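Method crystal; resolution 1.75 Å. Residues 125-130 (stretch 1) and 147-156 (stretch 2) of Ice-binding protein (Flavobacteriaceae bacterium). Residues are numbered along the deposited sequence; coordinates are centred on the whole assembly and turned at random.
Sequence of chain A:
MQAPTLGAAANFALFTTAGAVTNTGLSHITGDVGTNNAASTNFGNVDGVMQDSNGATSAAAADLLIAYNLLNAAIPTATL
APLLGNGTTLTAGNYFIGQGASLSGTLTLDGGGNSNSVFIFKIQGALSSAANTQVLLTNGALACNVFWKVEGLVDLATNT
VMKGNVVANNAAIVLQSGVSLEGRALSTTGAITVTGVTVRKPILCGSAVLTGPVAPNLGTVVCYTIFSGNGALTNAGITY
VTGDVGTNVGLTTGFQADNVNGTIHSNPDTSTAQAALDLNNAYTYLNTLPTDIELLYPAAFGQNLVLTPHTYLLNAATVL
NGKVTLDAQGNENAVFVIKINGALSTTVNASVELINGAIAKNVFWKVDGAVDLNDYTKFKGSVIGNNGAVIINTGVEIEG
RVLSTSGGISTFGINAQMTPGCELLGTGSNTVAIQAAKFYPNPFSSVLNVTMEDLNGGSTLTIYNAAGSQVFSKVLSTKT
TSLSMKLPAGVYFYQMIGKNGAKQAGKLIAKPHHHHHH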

# COMPACT_ATOMS: atom_id res chain seq x y z
N GLY A 125 -17.95 -28.91 -4.78
CA GLY A 125 -16.79 -29.66 -5.22
C GLY A 125 -15.64 -28.70 -5.27
O GLY A 125 -15.74 -27.58 -4.76
N ALA A 126 -14.52 -29.13 -5.86
CA ALA A 126 -13.33 -28.28 -5.95
C ALA A 126 -13.49 -27.22 -7.05
O ALA A 126 -14.38 -27.33 -7.93
N LEU A 127 -12.66 -26.18 -7.00
CA LEU A 127 -12.62 -25.17 -8.05
C LEU A 127 -11.18 -25.01 -8.53
O LEU A 127 -10.30 -24.74 -7.73
N SER A 128 -10.95 -25.22 -9.82
CA SER A 128 -9.62 -25.11 -10.43
C SER A 128 -9.72 -24.13 -11.57
O SER A 128 -10.80 -23.95 -12.13
N SER A 129 -8.61 -23.49 -11.91
CA SER A 129 -8.57 -22.73 -13.16
C SER A 129 -7.42 -23.25 -14.03
O SER A 129 -6.46 -23.85 -13.50
N ALA A 130 -7.54 -23.00 -15.33
CA ALA A 130 -6.46 -23.23 -16.29
C ALA A 130 -5.52 -22.03 -16.28
O ALA A 130 -5.93 -20.93 -15.89
N PHE A 147 -18.73 -13.62 -4.77
CA PHE A 147 -18.42 -14.63 -3.77
C PHE A 147 -18.35 -16.00 -4.44
O PHE A 147 -19.18 -16.32 -5.31
N TRP A 148 -17.41 -16.81 -3.98
CA TRP A 148 -17.30 -18.22 -4.40
C TRP A 148 -17.35 -19.08 -3.15
O TRP A 148 -16.44 -19.01 -2.31
N LYS A 149 -18.43 -19.86 -2.98
CA LYS A 149 -18.53 -20.78 -1.86
C LYS A 149 -18.12 -22.17 -2.35
O LYS A 149 -18.92 -22.87 -2.99
N VAL A 150 -16.89 -22.56 -2.03
CA VAL A 150 -16.28 -23.75 -2.64
C VAL A 150 -16.15 -24.92 -1.65
O VAL A 150 -15.41 -24.81 -0.65
N GLU A 151 -16.83 -26.03 -1.95
CA GLU A 151 -16.77 -27.23 -1.09
C GLU A 151 -15.65 -28.15 -1.55
O GLU A 151 -15.90 -29.32 -1.92
N GLY A 152 -14.43 -27.64 -1.55
CA GLY A 152 -13.29 -28.43 -1.98
C GLY A 152 -12.08 -27.56 -2.28
O GLY A 152 -12.14 -26.33 -2.16
N LEU A 153 -10.99 -28.21 -2.68
CA LEU A 153 -9.72 -27.48 -2.95
C LEU A 153 -9.89 -26.34 -3.98
O LEU A 153 -10.46 -26.56 -5.05
N VAL A 154 -9.39 -25.14 -3.64
CA VAL A 154 -9.32 -24.04 -4.58
C VAL A 154 -7.88 -24.03 -5.12
O VAL A 154 -6.93 -23.87 -4.34
N ASP A 155 -7.72 -24.23 -6.42
CA ASP A 155 -6.37 -24.20 -7.02
C ASP A 155 -6.39 -23.34 -8.28
O ASP A 155 -6.98 -23.74 -9.31
N LEU A 156 -5.79 -22.16 -8.19
CA LEU A 156 -5.76 -21.26 -9.33
C LEU A 156 -4.41 -21.33 -10.03
O LEU A 156 -3.37 -21.09 -9.40

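Side-chain packing between residues 125-130 and 147-156 of an ice-binding protein. Strands 127-129 and 154-156 run parallel, their axes 4.8 Å apart at closest approach, and the parallel register sets which side chains share a face. L127 N donates to L153 O (3.0 Å), D155 N to L127 O (2.9 Å) and S129 N to D155 O (3.1 Å). CA-H...O contacts fill in between them, from V154 CA to L127 O (3.4 Å) and from S128 CA to D155 O (3.2 Å). This register pairs L127 with V154 on one face of the sheet and S128 with D155 on the other, so an apolar, buried face lies behind a polar, partly exposed one.

L127 is the centre of the apolar side and has the largest area covered by the opposing stretch. Its chi1 is t (174°) and chi2 is p (69°), a common leucine pairing. The side chain lies over the strand 147-150 segment: L127 CB meets V150 CG1 at 3.8 Å, and L127 CD2 reaches W148 CE3 at 4.0 Å, approaching the indole obliquely. W148 points toward stretch 1 with chi1 m (-52°) and chi2 82°, which brings the six-membered part of its ring to the leucine methyl; NE1 is hydrogen-bonded elsewhere in the structure. V150, also pointing toward stretch 1, has chi1 t (-171°). This places V150 CG1 3.3 Å from G125 O and 3.7 Å from L127 N, so a single methyl packs against both the loop and the start of the strand. V154, chi1 t (177°), shares the face of L127 but is covered only slightly by stretch 1.

Between V150 and L153 the chain turns closely past G125 and A126. G152 has no side chain, and the space is needed: a CB there would lie 2.8 Å from A126 N and 2.9 Å from G125 C, both clashes. A126 and G152 can therefore approach to 4.0 Å between their CA atoms. A126 CB, directed sideways, sits 3.3 Å from L153 O and 4.5 Å from L153 CB; L153 itself is t, p (170°, 71°) and exposed. E151, m, m (-51°, -62°), sends its carboxylate away from stretch 1, where E151 OE2 forms a salt bridge with K149 NZ at 2.8 Å. K149 bends to meet it through t, t, p, p and touches nothing in stretch 1.

On the polar face S128 is m (-74°), with S128 OG 4.3 Å from D155 CB, while D155 is t (-163°) with OD1 hydrogen-bonded elsewhere in the structure. Water 1 lies beside the paired strands, its O 3.0 Å from S129 O and 2.9 Å from D155 O, with geometry suited to donating to either; with further acceptors in reach, it cannot serve all at once. S129, p (65°), places S129 OG 3.3 Å from L156 CA and 3.7 Å from L156 CB. L156 is m, t (-54°, -173°): its CA-to-CB bond points away overall, though CB still touches S129 and the end of the side chain comes nearer again.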

# COMPACT_ATOMS: atom_id res chain seq x y z
CB ALA A 126 -12.10 -29.14 -6.20
CB LEU A 127 -13.19 -23.85 -7.55
CG LEU A 127 -13.09 -22.63 -8.48
CD1 LEU A 127 -14.01 -22.77 -9.69
CD2 LEU A 127 -13.40 -21.36 -7.69
CB SER A 128 -9.18 -26.45 -11.00
OG SER A 128 -8.82 -27.31 -9.95
CB SER A 129 -8.37 -21.23 -12.90
OG SER A 129 -7.09 -20.98 -12.31
CB ALA A 130 -7.04 -23.44 -17.68
CB PHE A 147 -19.53 -14.69 -2.70
CG PHE A 147 -19.70 -13.41 -1.92
CD1 PHE A 147 -19.13 -13.27 -0.66
CD2 PHE A 147 -20.45 -12.35 -2.43
CE1 PHE A 147 -19.28 -12.09 0.07
CE2 PHE A 147 -20.61 -11.17 -1.71
CZ PHE A 147 -20.03 -11.03 -0.46
CB TRP A 148 -15.99 -18.46 -5.18
CG TRP A 148 -15.76 -17.50 -6.34
CD1 TRP A 148 -15.25 -16.23 -6.25
CD2 TRP A 148 -15.95 -17.76 -7.74
NE1 TRP A 148 -15.16 -15.67 -7.51
CE2 TRP A 148 -15.57 -16.58 -8.43
CE3 TRP A 148 -16.41 -18.87 -8.47
CZ2 TRP A 148 -15.64 -16.48 -9.84
CZ3 TRP A 148 -16.48 -18.77 -9.86
CH2 TRP A 148 -16.10 -17.57 -10.53
CB LYS A 149 -19.96 -20.79 -1.33
CG LYS A 149 -20.15 -21.69 -0.11
CD LYS A 149 -21.60 -22.14 0.04
CE LYS A 149 -22.08 -23.06 -1.09
NZ LYS A 149 -21.13 -24.14 -1.51
CB VAL A 150 -14.89 -23.45 -3.27
CG1 VAL A 150 -14.40 -24.66 -4.07
CG2 VAL A 150 -14.95 -22.20 -4.16
CB GLU A 151 -18.10 -28.00 -1.12
CG GLU A 151 -19.35 -27.16 -0.86
CD GLU A 151 -19.36 -26.53 0.52
OE1 GLU A 151 -18.72 -27.08 1.44
OE2 GLU A 151 -20.00 -25.46 0.65
CB LEU A 153 -8.66 -28.48 -3.45
CG LEU A 153 -7.35 -27.90 -4.00
CD1 LEU A 153 -6.51 -27.30 -2.88
CD2 LEU A 153 -6.55 -28.96 -4.76
CB VAL A 154 -9.67 -22.67 -3.94
CG1 VAL A 154 -9.50 -21.55 -4.97
CG2 VAL A 154 -11.10 -22.69 -3.42
CB ASP A 155 -5.86 -25.61 -7.33
CG ASP A 155 -4.35 -25.64 -7.56
OD1 ASP A 155 -3.87 -24.90 -8.45
OD2 ASP A 155 -3.65 -26.43 -6.89
CB LEU A 156 -6.14 -19.83 -8.92
CG LEU A 156 -7.48 -19.75 -8.18
CD1 LEU A 156 -7.85 -18.29 -7.97
CD2 LEU A 156 -8.60 -20.45 -8.95
O HOH W 1 -5.33 -25.24 -11.10